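Local coordinates for protein ketosynthase (Streptomyces sp. MSC090213JE08, PDB 6KXF) that probably acts as a beta-ketoacyl (3-oxoacyl-[acyl-carrier-protein]) synthase of the thiolase-like superfamily, at residues B[199-204]-B[235-240]; B[59-64]-B[224-229]; B[181-186]-B[255-260]; B[24-29]-B[92-97]. All coordinates share one frame; numbering follows the deposited sequence.

Contact 1 of 4, residues B[199-204]-B[235-240]; sequences KYLVGS and LFLVEQ
Val-202 and Val-238 both set CG1 anti to the backbone N (chi1 177° and -175°), which leaves each CG2 beside its own N; these two methyls meet at 3.8 Å although the residues are not register partners. On the other face of the sheet, Leu-237 has CG anti to N (chi1 -175°) and Leu-201 has CG anti to the carbonyl carbon, and their CD1 methyls touch at 4.0 Å. The strands are antiparallel. Two hydrogen-bonded pairs fix the register: Tyr-200 and Val-238 each give their N-H to the other's carbonyl, and Val-202 with Phe-236 does the same, Phe-236 N reaching Val-202 O at 2.7 Å. That carbonyl also lies near the plane of the Phe-236 ring, at its edge, 3.2 Å from CD2. Gly-203 CA receives Leu-235 CD2 at 3.8 Å, where a CB would clash. Lys-199 runs alongside Glu-239, but Lys-199 NZ stays 5.3 Å from Glu-239 OE2, so no salt bridge forms between them; the carboxylate is instead engaged by Arg-246, Thr-23 and the backbone N of Glu-245. The pairing therefore rests on backbone bonds and buried methyl contacts, while the Glu-239 carboxylate finds its partners outside the two strands.

Contact 2 of 4, residues B[59-64]-B[224-229]; sequences LPSSDV and DPAPLL
A loop between helix 210-218 and strand 232-240 runs beside the short, weakly bonded strand at about 63-64, and contact 2 is their partly buried junction, with Leu-228 reaching Asp-63 across it. The touching parts head in similar directions, 28° apart, yet no direct hydrogen bond joins them. Leu-228 makes the closest approach: its CG stands anti to the backbone N (chi1 -177°), and CD1 is laid against the carbonyl and CB of Asp-63, 3.6 Å from Asp-63 O and 3.7 Å from Asp-63 CB. The acid end of Asp-63 takes no part here, since OD1 forms a salt bridge with Lys-51 on the partner strand 50-51. Deeper in, the backbone of Val-64 passes that of Leu-229, with Val-64 C 3.8 Å from Leu-229 O. At the other end the contact is looser: Ser-61 OG is 4.5 Å from Ala-226 CB, and at 4.2 Å from Pro-227 O it is too far for a hydrogen bond.

The polar link is a water. It donates to Asp-63 O at 2.9 Å; a second donation, to Pro-227 O, is weak at 3.4 Å. Its approach to Leu-229 N is implausibly short, so the detail of that bond is doubtful. Just beyond, a backbone bond from Leu-229 to Cys-65 carries the link on by one residue, while Val-64 is tied by its bond to Val-50 into its own sheet. The arrangement is that of a loop packed beside a small two-stranded antiparallel sheet, with one bridging water, at the periphery of the fold, about 21 Å from the chain centre to the contact centre.

Contact 3 of 4, residues B[181-186]-B[255-260]; sequences GLLALN and VETRVD
Val-255 meets three residues of the helix at once and covers the largest share of any residue in the contact. Its CG1 lies 3.6 Å from Leu-182 O and 3.9 Å from Asn-186 CB, while CG2 touches Leu-185 CD2 at 4.1 Å, the two side chains crossing at a slant. With CG1 anti to the backbone N (chi1 -170°), the two methyls are divided between the Leu-182 and Leu-185 sides of the helix. Asn-186 slides past in the opposite direction, bringing OD1 to 3.6 Å from Val-255 CB. Were the valine cut back to an alanine, Leu-185 CD2 and Leu-182 O would probably lose their methyl neighbours, opening a gap between helix and strand. Further along, Leu-183 CD2 approaches Thr-257 OG1 at 4.3 Å, a marginal contact.

In the next shell, the Asn-186 amide is held at both ends: OD1 accepts from Arg-189, and ND2 bonds to Glu-162 of a neighbouring subunit. Thr-257 OG1 is hydrogen-bonded to Val-366 O on the adjoining strand 365-373, and Leu-182 also packs on Ala-367 and Ala-369 of that strand and on helix 332-345. Helix and strand axes come within 8.7 Å, their directions 127° apart. This is helix-on-sheet packing of the layered alpha/beta thiolase-type fold, with helix 180-193 covering a face of the sheet at a subunit interface.

Contact 4 of 4, residues B[24-29]-B[92-97]; sequences GWSAVS and LVASDG
Ser-26 and Gly-97 lie in the tight part of this contact, where strand and helix backbones come within 5.5 Å, CA to CA. Ser-26 has its OG anti to the backbone N (chi1 171°), which directs the hydroxyl at the helix: OG donates to Ala-94 O at 2.9 Å, in the carbonyl plane and on a lone pair, with a C=O...donor angle of 121°. The same oxygen lies 3.6 Å from Gly-97 CA, and a CB on that glycine would clash with it. Replacing this serine by an alanine would probably leave Ala-94 O without its side-chain donor and a gap beside Gly-97 CA. Buried Val-28 packs as closely: its CG2 is 3.8 Å from Ala-94 N, 4.0 Å from Ala-94 CB and 3.9 Å from Val-93 CG1, the two valines crossing at about a right angle.

The looser side is that of the helix residues that are only partly buried. Val-93 and Asp-96 are partly exposed, and so is Gly-97 overall, although its CA is close-packed against Ser-26. Asp-96 points away from the strand and forms a salt bridge with Arg-164, while Ala-94 also rests on Cys-233 and Leu-235 of strand 232-240. One side-chain hydroxyl thus bonds to a buried helix carbonyl from the side, adding to the apolar packing a directional link that ties helix 86-99 to strand 20-29.

Contacts 1, 3 and 4 all reach the same large mixed sheet. Contacts 1 and 4 have centres 11 Å apart and are joined directly, since strands 20-29 and 232-240 are antiparallel neighbours; contact 1 also touches contact 3, with Val-202 packing against helix 180-193. Contacts 3 and 4 do not touch, their nearest atoms about 10 Å apart, although strands 250-259 and 20-29 are adjacent. Contact 2 stands apart, its centre 26 to 32 Å from the others. Along the chain contact 4 closes first and contact 1 is nested inside contact 3. The segments of contact 2 alternate with those of the others, so sequence-distant parts interlock: contacts 1, 3 and 4 build the layered core, contact 2 its periphery.

Contact 1 of 4, residues B[199-204]-B[235-240]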
loop_
_atom_site.group_PDB
_atom_site.type_symbol
_atom_site.label_atom_id
_atom_site.label_comp_id
_atom_site.label_asym_id
_atom_site.label_seq_id
_atom_site.Cartn_x
_atom_site.Cartn_y
_atom_site.Cartn_z
ATOM N N LYS B 199 -6.502 19.950 -1.613
ATOM C CA LYS B 199 -7.716 19.158 -1.437
ATOM C C LYS B 199 -7.281 17.692 -1.320
ATOM O O LYS B 199 -6.132 17.357 -1.664
ATOM C CB LYS B 199 -8.663 19.298 -2.647
ATOM C CG LYS B 199 -9.275 20.678 -2.835
ATOM C CD LYS B 199 -10.518 20.717 -3.721
ATOM C CE LYS B 199 -10.189 20.706 -5.192
ATOM N NZ LYS B 199 -9.303 21.845 -5.557
ATOM N N TYR B 200 -8.217 16.828 -0.928
ATOM C CA TYR B 200 -8.000 15.373 -0.833
ATOM C C TYR B 200 -9.310 14.626 -1.081
ATOM O O TYR B 200 -10.365 15.065 -0.648
ATOM C CB TYR B 200 -7.415 15.012 0.542
ATOM C CG TYR B 200 -6.019 14.443 0.495
ATOM C CD1 TYR B 200 -5.784 13.107 0.189
ATOM C CD2 TYR B 200 -4.936 15.234 0.781
ATOM C CE1 TYR B 200 -4.496 12.583 0.178
ATOM C CE2 TYR B 200 -3.643 14.732 0.778
ATOM C CZ TYR B 200 -3.420 13.407 0.471
ATOM O OH TYR B 200 -2.133 12.944 0.417
ATOM N N LEU B 201 -9.215 13.523 -1.813
ATOM C CA LEU B 201 -10.178 12.437 -1.749
ATOM C C LEU B 201 -9.682 11.491 -0.652
ATOM O O LEU B 201 -8.578 10.962 -0.769
ATOM C CB LEU B 201 -10.253 11.665 -3.065
ATOM C CG LEU B 201 -11.119 12.263 -4.165
ATOM C CD1 LEU B 201 -10.639 13.648 -4.544
ATOM C CD2 LEU B 201 -11.149 11.354 -5.382
ATOM N N VAL B 202 -10.499 11.288 0.380
ATOM C CA VAL B 202 -10.182 10.405 1.498
ATOM C C VAL B 202 -11.296 9.381 1.642
ATOM O O VAL B 202 -12.486 9.766 1.730
ATOM C CB VAL B 202 -10.041 11.213 2.802
ATOM C CG1 VAL B 202 -9.787 10.305 4.005
ATOM C CG2 VAL B 202 -8.981 12.297 2.708
ATOM N N GLY B 203 -10.934 8.104 1.750
ATOM C CA GLY B 203 -11.928 7.113 2.153
ATOM C C GLY B 203 -11.346 5.742 2.405
ATOM O O GLY B 203 -10.113 5.584 2.562
ATOM N N SER B 204 -12.228 4.743 2.359
ATOM C CA SER B 204 -11.829 3.362 2.586
ATOM C C SER B 204 -12.842 2.421 1.962
ATOM O O SER B 204 -13.983 2.807 1.651
ATOM C CB SER B 204 -11.652 3.096 4.055
ATOM O OG SER B 204 -12.822 3.418 4.795
ATOM N N LEU B 235 -16.276 7.739 0.457
ATOM C CA LEU B 235 -15.268 8.775 0.084
ATOM C C LEU B 235 -15.758 10.144 0.536
ATOM O O LEU B 235 -16.971 10.437 0.492
ATOM C CB LEU B 235 -15.046 8.848 -1.430
ATOM C CG LEU B 235 -14.303 7.715 -2.133
ATOM C CD1 LEU B 235 -14.164 8.060 -3.616
ATOM C CD2 LEU B 235 -12.917 7.449 -1.541
ATOM N N PHE B 236 -14.800 10.992 0.914
ATOM C CA PHE B 236 -14.988 12.351 1.312
ATOM C C PHE B 236 -14.098 13.235 0.441
ATOM O O PHE B 236 -12.996 12.807 0.023
ATOM C CB PHE B 236 -14.654 12.495 2.798
ATOM C CG PHE B 236 -15.425 11.475 3.566
ATOM C CD1 PHE B 236 -16.756 11.718 3.880
ATOM C CD2 PHE B 236 -14.885 10.220 3.818
ATOM C CE1 PHE B 236 -17.524 10.735 4.486
ATOM C CE2 PHE B 236 -15.639 9.255 4.463
ATOM C CZ PHE B 236 -16.963 9.511 4.782
ATOM N N LEU B 237 -14.599 14.432 0.132
ATOM C CA LEU B 237 -13.803 15.499 -0.421
ATOM C C LEU B 237 -13.452 16.400 0.742
ATOM O O LEU B 237 -14.365 16.838 1.488
ATOM C CB LEU B 237 -14.586 16.276 -1.486
ATOM C CG LEU B 237 -13.784 17.354 -2.220
ATOM C CD1 LEU B 237 -12.838 16.707 -3.210
ATOM C CD2 LEU B 237 -14.714 18.338 -2.921
ATOM N N VAL B 238 -12.143 16.627 0.912
ATOM C CA VAL B 238 -11.610 17.420 2.002
ATOM C C VAL B 238 -10.875 18.640 1.435
ATOM O O VAL B 238 -10.172 18.558 0.417
ATOM C CB VAL B 238 -10.673 16.565 2.877
ATOM C CG1 VAL B 238 -10.191 17.308 4.106
ATOM C CG2 VAL B 238 -11.357 15.259 3.250
ATOM N N GLU B 239 -10.979 19.761 2.150
ATOM C CA GLU B 239 -10.515 21.052 1.660
ATOM C C GLU B 239 -10.022 21.795 2.873
ATOM O O GLU B 239 -10.311 21.369 3.995
ATOM C CB GLU B 239 -11.643 21.860 1.001
ATOM C CG GLU B 239 -12.211 21.194 -0.246
ATOM C CD GLU B 239 -13.063 22.030 -1.212
ATOM O OE1 GLU B 239 -14.168 21.550 -1.585
ATOM O OE2 GLU B 239 -12.599 23.117 -1.652
ATOM N N GLN B 240 -9.257 22.865 2.652
ATOM C CA GLN B 240 -8.875 23.738 3.761
ATOM C C GLN B 240 -10.050 24.710 3.956
ATOM O O GLN B 240 -10.619 25.136 2.966
ATOM C CB GLN B 240 -7.500 24.365 3.484
ATOM C CG GLN B 240 -6.455 23.295 3.209
ATOM C CD GLN B 240 -5.074 23.791 2.877
ATOM O OE1 GLN B 240 -4.141 23.598 3.654
ATOM N NE2 GLN B 240 -4.926 24.373 1.694
#

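Contact 2 of 4, residues B[59-64]-B[224-229]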
loop_
_atom_site.group_PDB
_atom_site.type_symbol
_atom_site.label_atom_id
_atom_site.label_comp_id
_atom_site.label_asym_id
_atom_site.label_seq_id
_atom_site.Cartn_x
_atom_site.Cartn_y
_atom_site.Cartn_z
ATOM N N LEU B 59 -19.931 -21.308 0.615
ATOM C CA LEU B 59 -19.587 -20.265 1.611
ATOM C C LEU B 59 -19.767 -20.836 3.016
ATOM O O LEU B 59 -20.536 -21.775 3.202
ATOM C CB LEU B 59 -20.505 -19.048 1.441
ATOM C CG LEU B 59 -20.400 -18.284 0.123
ATOM C CD1 LEU B 59 -21.406 -17.155 0.096
ATOM C CD2 LEU B 59 -18.987 -17.728 -0.083
ATOM N N PRO B 60 -19.115 -20.264 4.054
ATOM C CA PRO B 60 -19.275 -20.748 5.427
ATOM C C PRO B 60 -20.628 -20.439 6.072
ATOM O O PRO B 60 -21.075 -21.171 6.946
ATOM C CB PRO B 60 -18.229 -19.966 6.226
ATOM C CG PRO B 60 -18.022 -18.696 5.413
ATOM C CD PRO B 60 -18.191 -19.121 3.968
ATOM N N SER B 61 -21.221 -19.316 5.672
ATOM C CA SER B 61 -22.395 -18.792 6.307
ATOM C C SER B 61 -23.388 -18.351 5.235
ATOM O O SER B 61 -23.032 -18.088 4.098
ATOM C CB SER B 61 -22.071 -17.656 7.230
ATOM O OG SER B 61 -23.260 -16.952 7.567
ATOM N N SER B 62 -24.647 -18.260 5.650
ATOM C CA SER B 62 -25.742 -18.134 4.739
ATOM C C SER B 62 -25.900 -16.677 4.291
ATOM O O SER B 62 -26.085 -16.401 3.093
ATOM C CB SER B 62 -26.991 -18.638 5.393
ATOM O OG SER B 62 -27.985 -18.859 4.414
ATOM N N ASP B 63 -25.823 -15.774 5.279
ATOM C CA ASP B 63 -26.232 -14.393 5.173
ATOM C C ASP B 63 -25.003 -13.504 4.892
ATOM O O ASP B 63 -23.918 -13.792 5.369
ATOM C CB ASP B 63 -26.967 -13.968 6.453
ATOM C CG ASP B 63 -28.182 -14.825 6.820
ATOM O OD1 ASP B 63 -28.964 -15.171 5.912
ATOM O OD2 ASP B 63 -28.333 -15.148 8.011
ATOM N N VAL B 64 -25.219 -12.422 4.128
ATOM C CA VAL B 64 -24.200 -11.425 3.754
ATOM C C VAL B 64 -24.866 -10.047 3.665
ATOM O O VAL B 64 -26.068 -9.952 3.452
ATOM C CB VAL B 64 -23.508 -11.802 2.431
ATOM C CG1 VAL B 64 -22.851 -13.174 2.496
ATOM C CG2 VAL B 64 -24.446 -11.728 1.244
ATOM N N ASP B 224 -18.243 -19.077 18.777
ATOM C CA ASP B 224 -18.465 -17.642 18.620
ATOM C C ASP B 224 -19.459 -17.413 17.484
ATOM O O ASP B 224 -19.660 -18.284 16.649
ATOM C CB ASP B 224 -17.146 -16.905 18.391
ATOM C CG ASP B 224 -16.411 -16.555 19.670
ATOM O OD1 ASP B 224 -17.021 -16.605 20.790
ATOM O OD2 ASP B 224 -15.244 -16.207 19.539
ATOM N N PRO B 225 -20.122 -16.240 17.391
ATOM C CA PRO B 225 -21.079 -16.007 16.306
ATOM C C PRO B 225 -20.370 -16.056 14.941
ATOM O O PRO B 225 -19.181 -15.732 14.833
ATOM C CB PRO B 225 -21.738 -14.661 16.651
ATOM C CG PRO B 225 -20.811 -13.994 17.655
ATOM C CD PRO B 225 -20.020 -15.111 18.324
ATOM N N ALA B 226 -21.075 -16.607 13.945
ATOM C CA ALA B 226 -20.680 -16.615 12.568
ATOM C C ALA B 226 -20.513 -15.165 12.105
ATOM O O ALA B 226 -21.287 -14.263 12.451
ATOM C CB ALA B 226 -21.716 -17.347 11.750
ATOM N N PRO B 227 -19.440 -14.834 11.381
ATOM C CA PRO B 227 -19.301 -13.453 10.909
ATOM C C PRO B 227 -20.471 -13.095 9.979
ATOM O O PRO B 227 -20.824 -13.889 9.120
ATOM C CB PRO B 227 -17.939 -13.466 10.195
ATOM C CG PRO B 227 -17.205 -14.652 10.810
ATOM C CD PRO B 227 -18.294 -15.690 11.052
ATOM N N LEU B 228 -21.041 -11.901 10.156
ATOM C CA LEU B 228 -21.909 -11.304 9.123
ATOM C C LEU B 228 -21.127 -10.176 8.435
ATOM O O LEU B 228 -20.846 -9.125 9.051
ATOM C CB LEU B 228 -23.213 -10.801 9.744
ATOM C CG LEU B 228 -24.228 -10.234 8.754
ATOM C CD1 LEU B 228 -24.816 -11.336 7.886
ATOM C CD2 LEU B 228 -25.327 -9.479 9.497
ATOM N N LEU B 229 -20.765 -10.414 7.168
ATOM C CA LEU B 229 -19.821 -9.535 6.461
ATOM C C LEU B 229 -20.552 -8.597 5.502
ATOM O O LEU B 229 -21.300 -9.047 4.643
ATOM C CB LEU B 229 -18.809 -10.394 5.695
ATOM C CG LEU B 229 -17.908 -11.276 6.561
ATOM C CD1 LEU B 229 -16.871 -11.972 5.684
ATOM C CD2 LEU B 229 -17.244 -10.480 7.691
HETATM O O HOH W 1 -21.380 -12.529 6.109
#

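Contact 3 of 4, residues B[181-186]-B[255-260]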
loop_
_atom_site.group_PDB
_atom_site.type_symbol
_atom_site.label_atom_id
_atom_site.label_comp_id
_atom_site.label_asym_id
_atom_site.label_seq_id
_atom_site.Cartn_x
_atom_site.Cartn_y
_atom_site.Cartn_z
ATOM N N GLY B 181 -10.015 4.002 7.610
ATOM C CA GLY B 181 -10.606 5.278 7.159
ATOM C C GLY B 181 -10.068 6.426 7.966
ATOM O O GLY B 181 -9.926 7.526 7.466
ATOM N N LEU B 182 -9.750 6.172 9.249
ATOM C CA LEU B 182 -9.311 7.261 10.123
ATOM C C LEU B 182 -7.792 7.463 9.990
ATOM O O LEU B 182 -7.259 8.603 10.133
ATOM C CB LEU B 182 -9.734 6.974 11.572
ATOM C CG LEU B 182 -11.250 6.958 11.838
ATOM C CD1 LEU B 182 -11.523 6.829 13.317
ATOM C CD2 LEU B 182 -11.953 8.204 11.292
ATOM N N LEU B 183 -7.080 6.369 9.732
ATOM C CA LEU B 183 -5.629 6.463 9.378
ATOM C C LEU B 183 -5.469 7.297 8.105
ATOM O O LEU B 183 -4.614 8.192 8.050
ATOM C CB LEU B 183 -5.070 5.053 9.179
ATOM C CG LEU B 183 -4.911 4.238 10.464
ATOM C CD1 LEU B 183 -4.148 2.937 10.223
ATOM C CD2 LEU B 183 -4.227 5.057 11.544
ATOM N N ALA B 184 -6.347 7.028 7.133
ATOM C CA ALA B 184 -6.404 7.759 5.857
ATOM C C ALA B 184 -6.717 9.245 6.085
ATOM O O ALA B 184 -6.036 10.122 5.545
ATOM C CB ALA B 184 -7.410 7.090 4.954
ATOM N N LEU B 185 -7.697 9.539 6.946
ATOM C CA LEU B 185 -8.071 10.914 7.269
ATOM C C LEU B 185 -6.916 11.649 7.928
ATOM O O LEU B 185 -6.686 12.820 7.613
ATOM C CB LEU B 185 -9.297 10.962 8.188
ATOM C CG LEU B 185 -9.887 12.357 8.436
ATOM C CD1 LEU B 185 -10.218 13.066 7.131
ATOM C CD2 LEU B 185 -11.124 12.272 9.323
ATOM N N ASN B 186 -6.239 10.987 8.880
ATOM C CA ASN B 186 -5.128 11.603 9.581
ATOM C C ASN B 186 -3.966 11.871 8.601
ATOM O O ASN B 186 -3.316 12.912 8.680
ATOM C CB ASN B 186 -4.649 10.803 10.796
ATOM C CG ASN B 186 -3.883 11.672 11.764
ATOM O OD1 ASN B 186 -4.327 12.772 12.048
ATOM N ND2 ASN B 186 -2.720 11.230 12.241
ATOM N N VAL B 255 -7.830 13.908 15.006
ATOM C CA VAL B 255 -7.788 12.472 14.794
ATOM C C VAL B 255 -6.661 11.926 15.680
ATOM O O VAL B 255 -5.549 12.383 15.602
ATOM C CB VAL B 255 -7.584 12.104 13.316
ATOM C CG1 VAL B 255 -7.799 10.618 13.092
ATOM C CG2 VAL B 255 -8.501 12.908 12.402
ATOM N N GLU B 256 -6.996 10.998 16.579
ATOM C CA GLU B 256 -6.028 10.439 17.551
ATOM C C GLU B 256 -6.094 8.914 17.455
ATOM O O GLU B 256 -7.131 8.342 17.158
ATOM C CB GLU B 256 -6.299 10.931 18.980
ATOM C CG GLU B 256 -6.022 12.413 19.169
ATOM C CD GLU B 256 -4.572 12.829 18.937
ATOM O OE1 GLU B 256 -4.326 13.914 18.329
ATOM O OE2 GLU B 256 -3.693 12.077 19.378
ATOM N N THR B 257 -4.971 8.250 17.719
ATOM C CA THR B 257 -4.952 6.788 17.557
ATOM C C THR B 257 -4.032 6.194 18.630
ATOM O O THR B 257 -3.214 6.886 19.239
ATOM C CB THR B 257 -4.653 6.457 16.087
ATOM O OG1 THR B 257 -4.738 5.045 15.839
ATOM C CG2 THR B 257 -3.306 6.998 15.673
ATOM N N ARG B 258 -4.255 4.919 18.927
ATOM C CA ARG B 258 -3.462 4.207 19.896
ATOM C C ARG B 258 -3.389 2.755 19.453
ATOM O O ARG B 258 -4.233 2.293 18.693
ATOM C CB ARG B 258 -4.094 4.232 21.286
ATOM C CG ARG B 258 -3.850 5.509 22.071
ATOM C CD ARG B 258 -4.496 5.400 23.443
ATOM N NE ARG B 258 -3.627 4.774 24.428
ATOM C CZ ARG B 258 -2.666 5.415 25.094
ATOM N NH1 ARG B 258 -2.310 6.647 24.759
ATOM N NH2 ARG B 258 -2.044 4.805 26.082
ATOM N N VAL B 259 -2.430 2.030 20.023
ATOM C CA VAL B 259 -2.393 0.584 19.913
ATOM C C VAL B 259 -2.640 0.011 21.305
ATOM O O VAL B 259 -2.002 0.448 22.267
ATOM C CB VAL B 259 -1.076 0.088 19.314
ATOM C CG1 VAL B 259 -1.057 -1.420 19.277
ATOM C CG2 VAL B 259 -0.846 0.663 17.921
ATOM N N ASP B 260 -3.630 -0.885 21.390
ATOM C CA ASP B 260 -3.955 -1.624 22.586
ATOM C C ASP B 260 -2.871 -2.684 22.813
ATOM O O ASP B 260 -2.886 -3.701 22.206
ATOM C CB ASP B 260 -5.332 -2.290 22.454
ATOM C CG ASP B 260 -5.794 -3.029 23.704
ATOM O OD1 ASP B 260 -5.178 -2.795 24.774
ATOM O OD2 ASP B 260 -6.757 -3.854 23.601
#

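Contact 4 of 4, residues B[24-29]-B[92-97]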
loop_
_atom_site.group_PDB
_atom_site.type_symbol
_atom_site.label_atom_id
_atom_site.label_comp_id
_atom_site.label_asym_id
_atom_site.label_seq_id
_atom_site.Cartn_x
_atom_site.Cartn_y
_atom_site.Cartn_z
ATOM N N GLY B 24 -17.939 17.326 0.811
ATOM C CA GLY B 24 -18.669 16.394 -0.036
ATOM C C GLY B 24 -18.439 14.966 0.425
ATOM O O GLY B 24 -17.400 14.649 1.028
ATOM N N TRP B 25 -19.391 14.088 0.118
ATOM C CA TRP B 25 -19.223 12.679 0.382
ATOM C C TRP B 25 -19.994 11.846 -0.618
ATOM O O TRP B 25 -20.904 12.336 -1.303
ATOM C CB TRP B 25 -19.617 12.311 1.814
ATOM C CG TRP B 25 -21.055 12.521 2.177
ATOM C CD1 TRP B 25 -21.647 13.695 2.530
ATOM C CD2 TRP B 25 -22.075 11.511 2.296
ATOM N NE1 TRP B 25 -22.971 13.491 2.821
ATOM C CE2 TRP B 25 -23.258 12.162 2.706
ATOM C CE3 TRP B 25 -22.115 10.129 2.082
ATOM C CZ2 TRP B 25 -24.447 11.477 2.920
ATOM C CZ3 TRP B 25 -23.292 9.447 2.312
ATOM C CH2 TRP B 25 -24.448 10.117 2.708
ATOM N N SER B 26 -19.636 10.561 -0.629
ATOM C CA SER B 26 -20.236 9.563 -1.462
ATOM C C SER B 26 -20.118 8.183 -0.790
ATOM O O SER B 26 -19.309 7.987 0.110
ATOM C CB SER B 26 -19.582 9.634 -2.794
ATOM O OG SER B 26 -19.957 8.570 -3.622
ATOM N N ALA B 27 -20.955 7.234 -1.210
ATOM C CA ALA B 27 -21.052 5.946 -0.583
ATOM C C ALA B 27 -21.685 4.948 -1.540
ATOM O O ALA B 27 -22.625 5.269 -2.278
ATOM C CB ALA B 27 -21.844 6.041 0.700
ATOM N N VAL B 28 -21.108 3.755 -1.538
ATOM C CA VAL B 28 -21.607 2.573 -2.152
ATOM C C VAL B 28 -21.590 1.512 -1.061
ATOM O O VAL B 28 -20.513 1.189 -0.563
ATOM C CB VAL B 28 -20.705 2.180 -3.329
ATOM C CG1 VAL B 28 -21.185 0.935 -4.060
ATOM C CG2 VAL B 28 -20.520 3.346 -4.292
ATOM N N SER B 29 -22.764 0.999 -0.684
ATOM C CA SER B 29 -22.928 0.312 0.593
ATOM C C SER B 29 -23.996 -0.775 0.506
ATOM O O SER B 29 -24.629 -0.973 -0.533
ATOM C CB SER B 29 -23.261 1.296 1.666
ATOM O OG SER B 29 -24.597 1.761 1.528
ATOM N N LEU B 92 -14.188 3.056 -7.663
ATOM C CA LEU B 92 -14.409 3.911 -8.898
ATOM C C LEU B 92 -15.836 4.526 -8.920
ATOM O O LEU B 92 -16.040 5.734 -9.124
ATOM C CB LEU B 92 -14.148 3.023 -10.112
ATOM C CG LEU B 92 -12.690 2.599 -10.297
ATOM C CD1 LEU B 92 -12.497 1.911 -11.640
ATOM C CD2 LEU B 92 -11.748 3.797 -10.164
ATOM N N VAL B 93 -16.841 3.728 -8.576
ATOM C CA VAL B 93 -18.222 4.246 -8.542
ATOM C C VAL B 93 -18.382 5.283 -7.428
ATOM O O VAL B 93 -19.021 6.312 -7.616
ATOM C CB VAL B 93 -19.217 3.092 -8.401
ATOM C CG1 VAL B 93 -20.629 3.608 -8.132
ATOM C CG2 VAL B 93 -19.165 2.186 -9.622
ATOM N N ALA B 94 -17.781 5.034 -6.260
ATOM C CA ALA B 94 -17.836 6.015 -5.208
ATOM C C ALA B 94 -17.155 7.297 -5.691
ATOM O O ALA B 94 -17.534 8.372 -5.271
ATOM C CB ALA B 94 -17.199 5.481 -3.949
ATOM N N SER B 95 -16.106 7.167 -6.519
ATOM C CA SER B 95 -15.407 8.373 -7.025
ATOM C C SER B 95 -16.303 9.148 -8.020
ATOM O O SER B 95 -16.315 10.380 -7.975
ATOM C CB SER B 95 -14.054 8.063 -7.639
ATOM O OG SER B 95 -14.161 7.343 -8.859
ATOM N N ASP B 96 -17.048 8.422 -8.865
ATOM C CA ASP B 96 -18.051 9.043 -9.806
ATOM C C ASP B 96 -19.107 9.787 -8.986
ATOM O O ASP B 96 -19.436 10.930 -9.314
ATOM C CB ASP B 96 -18.601 7.992 -10.776
ATOM C CG ASP B 96 -17.583 7.625 -11.833
ATOM O OD1 ASP B 96 -16.513 8.296 -11.868
ATOM O OD2 ASP B 96 -17.818 6.656 -12.581
ATOM N N GLY B 97 -19.532 9.190 -7.858
ATOM C CA GLY B 97 -20.494 9.794 -6.965
ATOM C C GLY B 97 -20.001 11.119 -6.421
ATOM O O GLY B 97 -20.765 12.059 -6.225
#